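Local coordinates for protein Sec-alkylsulfatase (Pseudomonas sp., PDB 4AXH) that hydrolyses secondary alkyl sulfates with inversion of configuration in a zinc-dependent active site, turning (R)-esters into (S)-alcohols and sulfate, at residues A[125-130]-A[135-140]; A[144-149]-A[158-163]; A[350-353]-A[357-360]; A[170-175]-A[189-194]; A[201-206]-A[275-280]. All coordinates share one frame; numbering follows the deposited sequence.

Interaction 1. Residues A[125-130]-A[135-140]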
# COMPACT_ATOMS: atom_id res chain seq x y z
N TYR A 125 -15.55 -32.45 13.85
CA TYR A 125 -16.57 -32.12 12.87
C TYR A 125 -16.44 -30.69 12.34
O TYR A 125 -15.67 -29.88 12.86
CB TYR A 125 -17.98 -32.37 13.44
CG TYR A 125 -18.15 -33.77 13.99
CD1 TYR A 125 -17.67 -34.12 15.25
CD2 TYR A 125 -18.76 -34.77 13.24
CE1 TYR A 125 -17.76 -35.42 15.73
CE2 TYR A 125 -18.91 -36.06 13.74
CZ TYR A 125 -18.40 -36.39 14.98
OH TYR A 125 -18.50 -37.67 15.46
N GLN A 126 -17.19 -30.40 11.27
CA GLN A 126 -17.17 -29.11 10.65
C GLN A 126 -18.54 -28.79 10.10
O GLN A 126 -19.21 -29.68 9.55
CB GLN A 126 -16.12 -29.14 9.53
CG GLN A 126 -15.41 -27.82 9.30
CD GLN A 126 -14.06 -28.01 8.63
OE1 GLN A 126 -13.10 -27.21 9.05
NE2 GLN A 126 -13.90 -28.80 7.69
N VAL A 127 -18.97 -27.54 10.27
CA VAL A 127 -20.21 -27.04 9.71
C VAL A 127 -19.77 -26.08 8.64
O VAL A 127 -19.06 -25.09 8.91
CB VAL A 127 -21.20 -26.39 10.72
CG1 VAL A 127 -22.48 -25.95 10.01
CG2 VAL A 127 -21.52 -27.34 11.87
N ARG A 128 -20.15 -26.42 7.40
CA ARG A 128 -19.82 -25.66 6.21
C ARG A 128 -21.08 -25.33 5.45
O ARG A 128 -22.02 -26.12 5.45
CB ARG A 128 -18.91 -26.52 5.29
CG ARG A 128 -17.67 -27.08 5.97
CD ARG A 128 -16.54 -27.27 5.00
NE ARG A 128 -16.80 -28.31 4.02
CZ ARG A 128 -16.55 -29.61 4.19
NH1 ARG A 128 -16.03 -30.05 5.34
NH2 ARG A 128 -16.83 -30.47 3.25
N GLY A 129 -21.09 -24.18 4.78
CA GLY A 129 -22.22 -23.77 3.95
C GLY A 129 -23.45 -23.23 4.64
O GLY A 129 -24.51 -23.08 4.03
N LEU A 130 -23.34 -22.92 5.93
CA LEU A 130 -24.46 -22.35 6.66
C LEU A 130 -24.13 -20.88 6.92
O LEU A 130 -24.83 -20.23 7.69
CB LEU A 130 -24.69 -23.13 7.97
CG LEU A 130 -25.65 -24.34 7.89
CD1 LEU A 130 -24.96 -25.55 7.34
CD2 LEU A 130 -26.15 -24.71 9.24
N MET A 135 -17.26 -23.48 10.78
CA MET A 135 -17.09 -23.65 12.22
C MET A 135 -16.50 -25.06 12.42
O MET A 135 -17.08 -26.05 11.98
CB MET A 135 -18.46 -23.52 12.94
CG MET A 135 -18.40 -23.58 14.48
SD MET A 135 -20.03 -23.88 15.25
CE MET A 135 -20.82 -22.24 15.03
N THR A 136 -15.35 -25.13 13.06
CA THR A 136 -14.73 -26.41 13.38
C THR A 136 -15.16 -26.79 14.82
O THR A 136 -14.99 -25.98 15.74
CB THR A 136 -13.22 -26.31 13.26
OG1 THR A 136 -12.87 -25.84 11.94
CG2 THR A 136 -12.52 -27.61 13.61
N ILE A 137 -15.75 -27.98 15.00
CA ILE A 137 -16.18 -28.46 16.31
C ILE A 137 -15.33 -29.63 16.77
O ILE A 137 -15.46 -30.72 16.23
CB ILE A 137 -17.69 -28.77 16.40
CG1 ILE A 137 -18.53 -27.57 15.96
CG2 ILE A 137 -18.04 -29.18 17.84
CD1 ILE A 137 -19.81 -27.92 15.28
N ILE A 138 -14.48 -29.40 17.78
CA ILE A 138 -13.63 -30.43 18.39
C ILE A 138 -14.37 -30.91 19.63
O ILE A 138 -14.79 -30.09 20.46
CB ILE A 138 -12.21 -29.92 18.78
CG1 ILE A 138 -11.59 -29.01 17.72
CG2 ILE A 138 -11.27 -31.06 19.12
CD1 ILE A 138 -10.49 -28.05 18.30
N GLU A 139 -14.53 -32.23 19.78
CA GLU A 139 -15.19 -32.80 20.95
C GLU A 139 -14.45 -32.59 22.28
O GLU A 139 -14.59 -31.51 22.88
CB GLU A 139 -15.76 -34.18 20.69
CG GLU A 139 -17.10 -34.00 19.98
CD GLU A 139 -17.77 -35.14 19.26
OE1 GLU A 139 -17.37 -36.31 19.44
OE2 GLU A 139 -18.78 -34.85 18.58
N GLY A 140 -13.64 -33.53 22.72
CA GLY A 140 -12.94 -33.31 23.98
C GLY A 140 -13.65 -33.89 25.18
O GLY A 140 -14.82 -34.30 25.09
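Tyr125 and Ile137 form a hydrogen-bonded antiparallel pair, with Tyr125 N donating to Ile137 O at 2.9 Å and Ile137 N returning a bond to Tyr125 O. Two residues further, Val127 N reaches Met135 O at 3.0 Å, and Met135 N reaches Val127 O. Gln126 and Thr136 make the non-hydrogen-bonded pair between them.

The side chain of Tyr125 can be followed outward. Its CB lies 4.1 Å from Ile137 O. CG stands beside the backbone N (chi1 -54°), which turns the ring toward Glu139. Tyr125 CD1 comes to 3.6 Å from Glu139 OE2, and Tyr125 CE1 comes closer still to the same oxygen. Tyr125 CZ is 3.9 Å from Glu139 OE2. Ring and carboxylate planes are 34° apart. Glu139 is fixed from outside, since OE2 is hydrogen-bonded to Tyr163 OH and OE1 forms a salt bridge with Arg167 NH2.

On the same side of the sheet Val127 CG2 packs on Ile137 CD1 at 3.9 Å. Helix 153-164 covers this side, with Ala159 touching both Val127 and Met135. Gln126 and Thr136 point to the other side, where Thr136 OG1 is hydrogen-bonded to Gln354 OE1. Strands 124-128 and 135-138 thus form a regular beta hairpin inside the larger mixed sheet of the metallo-beta-lactamase fold.

Interaction 2. Residues A[144-149]-A[158-163]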
# COMPACT_ATOMS: atom_id res chain seq x y z
N LEU A 144 -17.14 -28.78 24.45
CA LEU A 144 -16.74 -28.57 23.06
C LEU A 144 -15.73 -27.46 22.91
O LEU A 144 -15.83 -26.41 23.57
CB LEU A 144 -17.95 -28.22 22.16
CG LEU A 144 -19.14 -29.17 22.10
CD1 LEU A 144 -20.24 -28.57 21.28
CD2 LEU A 144 -18.79 -30.51 21.50
N VAL A 145 -14.77 -27.67 22.01
CA VAL A 145 -13.79 -26.64 21.66
C VAL A 145 -14.04 -26.27 20.23
O VAL A 145 -14.11 -27.12 19.35
CB VAL A 145 -12.32 -26.86 22.07
CG1 VAL A 145 -11.90 -28.30 21.89
CG2 VAL A 145 -11.36 -25.90 21.37
N LEU A 146 -14.35 -24.99 20.05
CA LEU A 146 -14.74 -24.43 18.77
C LEU A 146 -13.65 -23.58 18.17
O LEU A 146 -12.99 -22.80 18.86
CB LEU A 146 -15.98 -23.58 19.00
CG LEU A 146 -17.32 -24.13 18.65
CD1 LEU A 146 -17.61 -25.42 19.35
CD2 LEU A 146 -18.37 -23.12 18.97
N ILE A 147 -13.47 -23.72 16.88
CA ILE A 147 -12.57 -22.83 16.15
C ILE A 147 -13.46 -22.07 15.20
O ILE A 147 -14.10 -22.66 14.34
CB ILE A 147 -11.17 -23.32 15.64
CG1 ILE A 147 -10.80 -22.74 14.28
CG2 ILE A 147 -10.90 -24.84 15.74
CD1 ILE A 147 -10.22 -21.41 14.37
N ASP A 148 -13.65 -20.77 15.54
CA ASP A 148 -14.49 -19.76 14.93
C ASP A 148 -15.96 -19.85 15.26
O ASP A 148 -16.46 -20.91 15.69
CB ASP A 148 -14.16 -19.49 13.45
CG ASP A 148 -12.76 -18.95 13.27
OD1 ASP A 148 -12.19 -18.46 14.26
OD2 ASP A 148 -12.22 -19.05 12.16
N THR A 149 -16.67 -18.71 15.11
CA THR A 149 -18.07 -18.59 15.49
C THR A 149 -18.98 -18.05 14.37
O THR A 149 -20.05 -17.49 14.64
CB THR A 149 -18.13 -17.69 16.73
OG1 THR A 149 -17.69 -16.40 16.34
CG2 THR A 149 -17.28 -18.20 17.89
N ALA A 158 -27.57 -21.66 14.22
CA ALA A 158 -28.02 -22.70 13.29
C ALA A 158 -26.98 -23.80 13.10
O ALA A 158 -27.34 -24.97 13.09
CB ALA A 158 -28.42 -22.07 11.96
N ALA A 159 -25.69 -23.44 12.96
CA ALA A 159 -24.58 -24.40 12.80
C ALA A 159 -24.51 -25.37 14.00
O ALA A 159 -24.49 -26.61 13.83
CB ALA A 159 -23.27 -23.64 12.70
N LEU A 160 -24.52 -24.79 15.22
CA LEU A 160 -24.54 -25.50 16.49
C LEU A 160 -25.84 -26.33 16.66
O LEU A 160 -25.78 -27.42 17.23
CB LEU A 160 -24.41 -24.46 17.59
CG LEU A 160 -23.51 -24.79 18.74
CD1 LEU A 160 -22.07 -24.58 18.39
CD2 LEU A 160 -23.87 -23.94 19.94
N ASP A 161 -26.98 -25.86 16.13
CA ASP A 161 -28.26 -26.58 16.19
C ASP A 161 -28.20 -27.89 15.39
O ASP A 161 -28.64 -28.95 15.89
CB ASP A 161 -29.44 -25.71 15.69
CG ASP A 161 -30.07 -24.77 16.72
OD1 ASP A 161 -29.82 -24.96 17.94
OD2 ASP A 161 -30.88 -23.89 16.31
N LEU A 162 -27.65 -27.80 14.14
CA LEU A 162 -27.46 -28.88 13.18
C LEU A 162 -26.50 -29.90 13.76
O LEU A 162 -26.75 -31.09 13.63
CB LEU A 162 -26.97 -28.34 11.83
CG LEU A 162 -26.59 -29.33 10.72
CD1 LEU A 162 -27.76 -30.17 10.28
CD2 LEU A 162 -25.99 -28.58 9.53
N TYR A 163 -25.44 -29.44 14.44
CA TYR A 163 -24.48 -30.30 15.11
C TYR A 163 -25.13 -31.07 16.25
O TYR A 163 -24.90 -32.29 16.39
CB TYR A 163 -23.30 -29.49 15.66
CG TYR A 163 -22.35 -30.29 16.53
CD1 TYR A 163 -21.34 -31.07 15.96
CD2 TYR A 163 -22.45 -30.26 17.92
CE1 TYR A 163 -20.46 -31.81 16.76
CE2 TYR A 163 -21.59 -31.01 18.73
CZ TYR A 163 -20.59 -31.78 18.14
OH TYR A 163 -19.73 -32.51 18.92
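Leu160 and Tyr163 of helix 153-164 meet Leu146 and Leu144 of strand 144-147. In sequence order, Leu160 comes first. Its CD1 touches Leu146 CD2 at 4.0 Å, one methyl of each side chain meeting across the gap between helix and strand. The CB of neither residue points straight at the other segment, and it is the branched ends that close the distance. Leu160 also touches Ile172 and Ile191, so it sits among apolar side chains from several elements.

One helical turn later comes Tyr163, whose N bonds back to Ala159 O at 3.0 Å. CG of Tyr163 is anti to the backbone N (chi1 172°), which sends the ring toward the strand. There Tyr163 and Leu144 lie alongside each other, pointing opposite ways. Leu144 CD1 rests 3.8 Å from Tyr163 CE2. Leu144 CD2 lies nearest Tyr163 OH, at 3.4 Å, and 4.0 Å from Tyr163 CZ. The polar partner of that hydroxyl is Glu139, beyond the two segments.

The four touching residues are buried. The contacts between strand and helix are van der Waals contacts, with no hydrogen bond among them. The chemistry implies an apolar interface between the first strand and the helix of a beta-alpha-beta unit, with one buried phenol that keeps its ring against Leu144 and Ile137 while its oxygen is satisfied by an acid.

Interaction 3. Residues A[350-353]-A[357-360]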
# COMPACT_ATOMS: atom_id res chain seq x y z
N VAL A 350 -4.81 -34.68 7.26
CA VAL A 350 -5.89 -33.94 6.62
C VAL A 350 -5.80 -32.51 7.02
O VAL A 350 -5.69 -32.21 8.19
CB VAL A 350 -7.30 -34.54 6.84
CG1 VAL A 350 -7.44 -35.19 8.21
CG2 VAL A 350 -8.41 -33.52 6.57
N LEU A 351 -5.78 -31.63 6.03
CA LEU A 351 -5.76 -30.18 6.22
C LEU A 351 -7.21 -29.67 6.23
O LEU A 351 -7.99 -30.04 5.36
CB LEU A 351 -4.95 -29.52 5.10
CG LEU A 351 -4.86 -28.00 5.12
CD1 LEU A 351 -3.52 -27.56 4.69
CD2 LEU A 351 -5.86 -27.39 4.17
N ILE A 352 -7.56 -28.85 7.23
CA ILE A 352 -8.90 -28.23 7.28
C ILE A 352 -8.80 -26.69 7.22
O ILE A 352 -7.74 -26.12 7.47
CB ILE A 352 -9.85 -28.76 8.39
CG1 ILE A 352 -9.35 -28.40 9.79
CG2 ILE A 352 -10.13 -30.28 8.20
CD1 ILE A 352 -10.38 -28.44 10.84
N GLN A 353 -9.88 -26.04 6.83
CA GLN A 353 -9.88 -24.58 6.70
C GLN A 353 -11.15 -23.95 7.24
O GLN A 353 -12.09 -24.67 7.59
CB GLN A 353 -9.70 -24.21 5.22
CG GLN A 353 -8.36 -24.54 4.64
CD GLN A 353 -8.52 -25.08 3.28
OE1 GLN A 353 -9.52 -25.70 2.95
NE2 GLN A 353 -7.51 -24.88 2.48
N TRP A 357 -13.72 -26.90 1.72
CA TRP A 357 -13.51 -28.31 2.02
C TRP A 357 -12.10 -28.67 2.46
O TRP A 357 -11.13 -27.97 2.10
CB TRP A 357 -13.93 -29.19 0.79
CG TRP A 357 -13.36 -28.68 -0.48
CD1 TRP A 357 -12.15 -28.96 -1.01
CD2 TRP A 357 -13.90 -27.61 -1.26
NE1 TRP A 357 -11.93 -28.19 -2.13
CE2 TRP A 357 -12.99 -27.35 -2.30
CE3 TRP A 357 -15.09 -26.84 -1.18
CZ2 TRP A 357 -13.23 -26.37 -3.28
CZ3 TRP A 357 -15.31 -25.85 -2.12
CH2 TRP A 357 -14.39 -25.62 -3.17
N PRO A 358 -11.94 -29.85 3.14
CA PRO A 358 -10.60 -30.28 3.55
C PRO A 358 -9.80 -30.98 2.45
O PRO A 358 -10.38 -31.47 1.51
CB PRO A 358 -10.91 -31.28 4.69
CG PRO A 358 -12.38 -31.20 4.95
CD PRO A 358 -12.95 -30.78 3.65
N VAL A 359 -8.47 -31.04 2.55
CA VAL A 359 -7.66 -31.82 1.62
C VAL A 359 -7.10 -33.01 2.40
O VAL A 359 -6.52 -32.80 3.44
CB VAL A 359 -6.62 -31.03 0.77
CG1 VAL A 359 -5.61 -30.30 1.63
CG2 VAL A 359 -5.92 -31.94 -0.25
N TRP A 360 -7.34 -34.24 1.95
CA TRP A 360 -6.95 -35.47 2.67
C TRP A 360 -5.67 -36.12 2.16
O TRP A 360 -5.40 -36.09 0.96
CB TRP A 360 -8.07 -36.54 2.63
CG TRP A 360 -9.48 -36.02 2.71
CD1 TRP A 360 -10.19 -35.45 1.70
CD2 TRP A 360 -10.31 -35.96 3.87
NE1 TRP A 360 -11.41 -35.04 2.16
CE2 TRP A 360 -11.55 -35.41 3.47
CE3 TRP A 360 -10.17 -36.39 5.22
CZ2 TRP A 360 -12.61 -35.21 4.36
CZ3 TRP A 360 -11.23 -36.20 6.10
CH2 TRP A 360 -12.42 -35.59 5.68
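Leu351 and Val359 face each other as a hydrogen-bonded antiparallel pair. Leu351 N gives a bond of 2.9 Å to Val359 O, and Val359 N gives one of 3.0 Å to Leu351 O. Their side chains also touch, Leu351 CB lying 3.6 Å from Val359 CG1.

Val350 and Trp360 form the neighbouring non-hydrogen-bonded pair. They lie side by side and point the same way. Val350 CG2, anti to its own backbone N, comes to 3.6 Å from Trp360 CE3, near the rim of the indole. Val350 CG2 also meets Pro358 CB at 3.8 Å. Pro358 CB in turn meets Ile352 CG2 at 3.7 Å.

The next shell covers these groups. Helix 362-388 packs on Leu351 and Val359 through Val365, and Arg65 makes a cation-pi contact with Trp360. Ile352 and Pro358 both touch Gln126 of strand 124-128. Gln353 NE2 is hydrogen-bonded to Tyr368 OH, close to the metal site.

Two backbone bonds, with apolar contacts on both sides, therefore close the hairpin. Its short connection carries the zinc ligand His355, and this chemistry is consistent with a well-defined position for that ligand.

Interaction 4. Residues A[170-175]-A[189-194]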
# COMPACT_ATOMS: atom_id res chain seq x y z
N LYS A 170 -23.56 -30.95 24.71
CA LYS A 170 -22.48 -30.66 25.67
C LYS A 170 -22.28 -29.15 25.74
O LYS A 170 -22.61 -28.47 24.76
CB LYS A 170 -21.14 -31.28 25.17
CG LYS A 170 -21.12 -32.79 24.86
CD LYS A 170 -19.73 -33.27 24.45
CE LYS A 170 -19.72 -34.03 23.13
NZ LYS A 170 -19.00 -35.34 23.25
N PRO A 171 -21.68 -28.55 26.81
CA PRO A 171 -21.45 -27.10 26.76
C PRO A 171 -20.31 -26.76 25.82
O PRO A 171 -19.77 -27.66 25.20
CB PRO A 171 -21.08 -26.76 28.21
CG PRO A 171 -20.47 -28.00 28.75
CD PRO A 171 -21.20 -29.12 28.10
N ILE A 172 -19.90 -25.49 25.79
CA ILE A 172 -18.77 -24.94 25.06
C ILE A 172 -17.78 -24.52 26.11
O ILE A 172 -18.07 -23.63 26.91
CB ILE A 172 -19.21 -23.79 24.12
CG1 ILE A 172 -20.12 -24.34 22.99
CG2 ILE A 172 -17.99 -23.04 23.56
CD1 ILE A 172 -20.95 -23.32 22.21
N VAL A 173 -16.65 -25.23 26.18
CA VAL A 173 -15.58 -24.97 27.15
C VAL A 173 -14.59 -23.95 26.56
O VAL A 173 -14.01 -23.13 27.28
CB VAL A 173 -14.87 -26.28 27.57
CG1 VAL A 173 -13.77 -26.01 28.61
CG2 VAL A 173 -15.87 -27.30 28.11
N ALA A 174 -14.36 -24.03 25.27
CA ALA A 174 -13.37 -23.17 24.65
C ALA A 174 -13.76 -22.75 23.24
O ALA A 174 -14.45 -23.49 22.53
CB ALA A 174 -12.00 -23.86 24.63
N VAL A 175 -13.30 -21.55 22.86
CA VAL A 175 -13.46 -20.98 21.53
C VAL A 175 -12.12 -20.43 21.08
O VAL A 175 -11.38 -19.92 21.91
CB VAL A 175 -14.62 -19.93 21.46
CG1 VAL A 175 -14.57 -19.11 20.17
CG2 VAL A 175 -15.98 -20.60 21.59
N ARG A 189 -21.57 -14.07 20.34
CA ARG A 189 -22.69 -13.78 21.27
C ARG A 189 -23.98 -14.56 21.04
O ARG A 189 -24.86 -14.55 21.90
CB ARG A 189 -22.97 -12.27 21.43
CG ARG A 189 -22.90 -11.77 22.88
CD ARG A 189 -23.16 -10.28 22.99
NE ARG A 189 -21.99 -9.45 22.69
CZ ARG A 189 -21.88 -8.58 21.67
NH1 ARG A 189 -22.88 -8.40 20.81
NH2 ARG A 189 -20.76 -7.87 21.52
N GLY A 190 -24.08 -15.25 19.91
CA GLY A 190 -25.26 -16.05 19.59
C GLY A 190 -25.18 -17.43 20.21
O GLY A 190 -26.21 -18.10 20.37
N ILE A 191 -23.97 -17.85 20.59
CA ILE A 191 -23.75 -19.18 21.19
C ILE A 191 -23.05 -19.16 22.58
O ILE A 191 -23.18 -20.13 23.33
CB ILE A 191 -23.11 -20.17 20.19
CG1 ILE A 191 -21.76 -19.61 19.65
CG2 ILE A 191 -24.12 -20.50 19.07
CD1 ILE A 191 -20.95 -20.49 18.88
N ILE A 192 -22.32 -18.07 22.90
CA ILE A 192 -21.66 -17.93 24.21
C ILE A 192 -21.98 -16.58 24.90
O ILE A 192 -22.41 -15.63 24.24
CB ILE A 192 -20.11 -18.24 24.22
CG1 ILE A 192 -19.33 -17.23 23.39
CG2 ILE A 192 -19.79 -19.67 23.79
CD1 ILE A 192 -18.56 -16.36 24.10
N ASP A 193 -21.73 -16.50 26.22
CA ASP A 193 -21.96 -15.27 26.99
C ASP A 193 -20.67 -14.63 27.48
O ASP A 193 -19.86 -15.35 28.04
CB ASP A 193 -22.92 -15.57 28.14
CG ASP A 193 -24.24 -16.15 27.68
OD1 ASP A 193 -24.88 -15.53 26.78
OD2 ASP A 193 -24.64 -17.21 28.23
N GLU A 194 -20.48 -13.28 27.29
CA GLU A 194 -19.24 -12.63 27.75
C GLU A 194 -19.06 -12.79 29.24
O GLU A 194 -17.91 -12.93 29.68
CB GLU A 194 -19.03 -11.17 27.24
CG GLU A 194 -17.69 -10.53 27.63
CD GLU A 194 -16.57 -10.38 26.61
OE1 GLU A 194 -16.75 -9.55 25.68
OE2 GLU A 194 -15.48 -10.97 26.80
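Ile172 and Ile192 make the tight part of this contact. Their CG2 methyls meet at 3.8 Å, and the two side chains cross at about a right angle. Ile192 CG2 is also 4.1 Å from Ile172 CD1, so one methyl of Ile192 touches both branches of its partner. CG2 anti to the backbone N and CG1 beside it (chi1 -66°) put two branches of Ile172 within reach of Ile192 CG2. In Ile192, CG2 lies beside the backbone N, anti to the carbonyl carbon, and faces both.

The remainder is looser. Ile172 CD1 approaches Ile191 at its CB, 4.3 Å away, and at its carbonyl O, 4.1 Å away. Val175, on the same side of the strand, comes no nearer than 4.5 Å to the other segment. Ile172 and Ile191 are partly exposed, whereas Ile192 is buried and touches Val262. Past it the chain turns out to solvent at Asp193, which sits at the N-cap position of the next helix without making a capping bond through its side chain. Helix 153-164 borders the apolar patch, with Ala156 against Ile191.

Between the segments the chain passes through His179, His181, Asp183 and His184, all zinc ligands. They spell the HxHxDH signature of the metallo-beta-lactamase superfamily, which follows strand 172-176. The contact thus brings the short, weakly bonded helix 188-191 and the chain after it back against that strand, within the helix-on-sheet layer of this fold.

Interaction 5. Residues A[201-206]-A[275-280]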
# COMPACT_ATOMS: atom_id res chain seq x y z
N LYS A 201 -14.89 -19.41 32.69
CA LYS A 201 -15.60 -20.69 32.52
C LYS A 201 -15.40 -21.21 31.08
O LYS A 201 -15.31 -22.42 30.85
CB LYS A 201 -17.11 -20.56 32.84
CG LYS A 201 -17.45 -19.79 34.13
CD LYS A 201 -17.08 -20.53 35.43
CE LYS A 201 -16.91 -19.61 36.62
NZ LYS A 201 -15.55 -19.00 36.68
N VAL A 202 -15.32 -20.25 30.11
CA VAL A 202 -15.10 -20.46 28.69
C VAL A 202 -13.77 -19.79 28.32
O VAL A 202 -13.57 -18.60 28.58
CB VAL A 202 -16.28 -19.94 27.84
CG1 VAL A 202 -16.05 -20.17 26.35
CG2 VAL A 202 -17.60 -20.57 28.29
N LYS A 203 -12.84 -20.58 27.73
CA LYS A 203 -11.53 -20.08 27.33
C LYS A 203 -11.60 -19.64 25.87
O LYS A 203 -11.91 -20.44 25.00
CB LYS A 203 -10.42 -21.15 27.57
CG LYS A 203 -10.14 -21.49 29.05
CD LYS A 203 -9.20 -20.47 29.72
CE LYS A 203 -9.61 -20.05 31.13
NZ LYS A 203 -8.85 -18.85 31.62
N VAL A 204 -11.40 -18.35 25.62
CA VAL A 204 -11.48 -17.77 24.29
C VAL A 204 -10.08 -17.30 23.79
O VAL A 204 -9.57 -16.27 24.24
CB VAL A 204 -12.60 -16.70 24.18
CG1 VAL A 204 -12.60 -16.03 22.82
CG2 VAL A 204 -13.95 -17.33 24.43
N PHE A 205 -9.48 -18.07 22.87
CA PHE A 205 -8.14 -17.81 22.31
C PHE A 205 -8.20 -16.97 21.06
O PHE A 205 -9.14 -17.12 20.27
CB PHE A 205 -7.41 -19.13 22.01
CG PHE A 205 -7.40 -20.13 23.14
CD1 PHE A 205 -8.45 -21.01 23.32
CD2 PHE A 205 -6.32 -20.20 24.01
CE1 PHE A 205 -8.44 -21.94 24.36
CE2 PHE A 205 -6.31 -21.12 25.06
CZ PHE A 205 -7.36 -22.00 25.22
N ALA A 206 -7.18 -16.11 20.87
CA ALA A 206 -7.06 -15.21 19.72
C ALA A 206 -5.62 -14.78 19.49
O ALA A 206 -4.88 -14.64 20.46
CB ALA A 206 -7.96 -13.97 19.90
N HIS A 275 -1.15 -25.26 23.89
CA HIS A 275 -2.18 -25.14 24.94
C HIS A 275 -3.08 -26.34 24.96
O HIS A 275 -3.43 -26.89 23.91
CB HIS A 275 -3.05 -23.90 24.77
CG HIS A 275 -2.34 -22.63 25.02
ND1 HIS A 275 -2.29 -22.08 26.27
CD2 HIS A 275 -1.69 -21.82 24.14
CE1 HIS A 275 -1.59 -20.96 26.13
NE2 HIS A 275 -1.22 -20.76 24.87
N THR A 276 -3.48 -26.74 26.16
CA THR A 276 -4.36 -27.87 26.35
C THR A 276 -5.60 -27.41 27.10
O THR A 276 -5.49 -26.63 28.05
CB THR A 276 -3.58 -29.14 26.80
OG1 THR A 276 -4.48 -30.25 27.02
CG2 THR A 276 -2.70 -28.90 28.01
N VAL A 277 -6.79 -27.80 26.59
CA VAL A 277 -8.11 -27.42 27.15
C VAL A 277 -9.11 -28.54 26.91
O VAL A 277 -9.30 -28.95 25.77
CB VAL A 277 -8.60 -26.00 26.66
CG1 VAL A 277 -8.80 -25.94 25.14
CG2 VAL A 277 -9.85 -25.54 27.40
N ASP A 278 -9.70 -29.08 27.98
CA ASP A 278 -10.67 -30.19 27.93
C ASP A 278 -10.09 -31.45 27.25
O ASP A 278 -10.79 -32.18 26.54
CB ASP A 278 -12.02 -29.74 27.34
CG ASP A 278 -13.20 -30.57 27.83
OD1 ASP A 278 -13.16 -31.03 29.00
OD2 ASP A 278 -14.17 -30.75 27.06
N GLY A 279 -8.81 -31.71 27.51
CA GLY A 279 -8.10 -32.85 26.97
C GLY A 279 -7.92 -32.76 25.47
O GLY A 279 -7.98 -33.78 24.78
N VAL A 280 -7.75 -31.53 24.96
CA VAL A 280 -7.57 -31.21 23.55
C VAL A 280 -6.28 -30.42 23.45
O VAL A 280 -6.15 -29.38 24.09
CB VAL A 280 -8.79 -30.46 22.93
CG1 VAL A 280 -8.51 -30.03 21.50
CG2 VAL A 280 -10.05 -31.30 22.99
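Phe205 and His275 join the two sheets of the metallo-beta-lactamase alpha-beta-beta-alpha sandwich. Strand 203-207 belongs to one sheet and strand 272-277 to the other. The axes of 203-206 and 275-277 pass 10.2 Å apart at 152°, a spacing bridged by side chains.

The aromatic part is the pair Phe205 and His275. Their ring centroids are 5.7 Å apart with planes at 53°, so the pair is oblique. Phe205 CE2 sits over one face of the imidazole, 4.2 Å from His275 CG.

The apolar part centres on Val277. Its CG1 meets Phe205 CE1 at 4.1 Å, the two side chains arriving from opposite directions. Val277 CG2 touches the aliphatic CG of Lys203 at 4.4 Å, while the end of that lysine leads away. On its own sheet Phe205 is flanked by Val176 and Val266, and it also meets the ring of Phe284.

The polar bonds do not cross between the segments; they lie within 275-280 or lead to residues outside both. Val277 N bonds to Val280 O at 3.0 Å, and Asp278 and Gly279 form the turn between them, both with positive phi. Asp278 ties this turn to Ser142 and Gly143. The imidazole is held as well, with His275 NE2 hydrogen-bonded to Glu273 OE1.

In the fold
All five contacts lie in the metallo-beta-lactamase part of the protein. Along the chain they follow in the order 1, 2, 4, 5, 3. Interactions 1, 2 and 4 share the eight-stranded sheet, and strands 135-138, 144-147, 172-176 and 203-207 are consecutive neighbours in it. Interaction 3 lies in the six-stranded sheet, and interaction 5 connects the two sheets. Interactions 1 and 2 have centres about 6 Å apart, interactions 2 and 4 about 9 Å, and interactions 3 and 4 about 25 Å. The zinc ligands lie on connections near these strands, so the paired sheets form the scaffold of the active site.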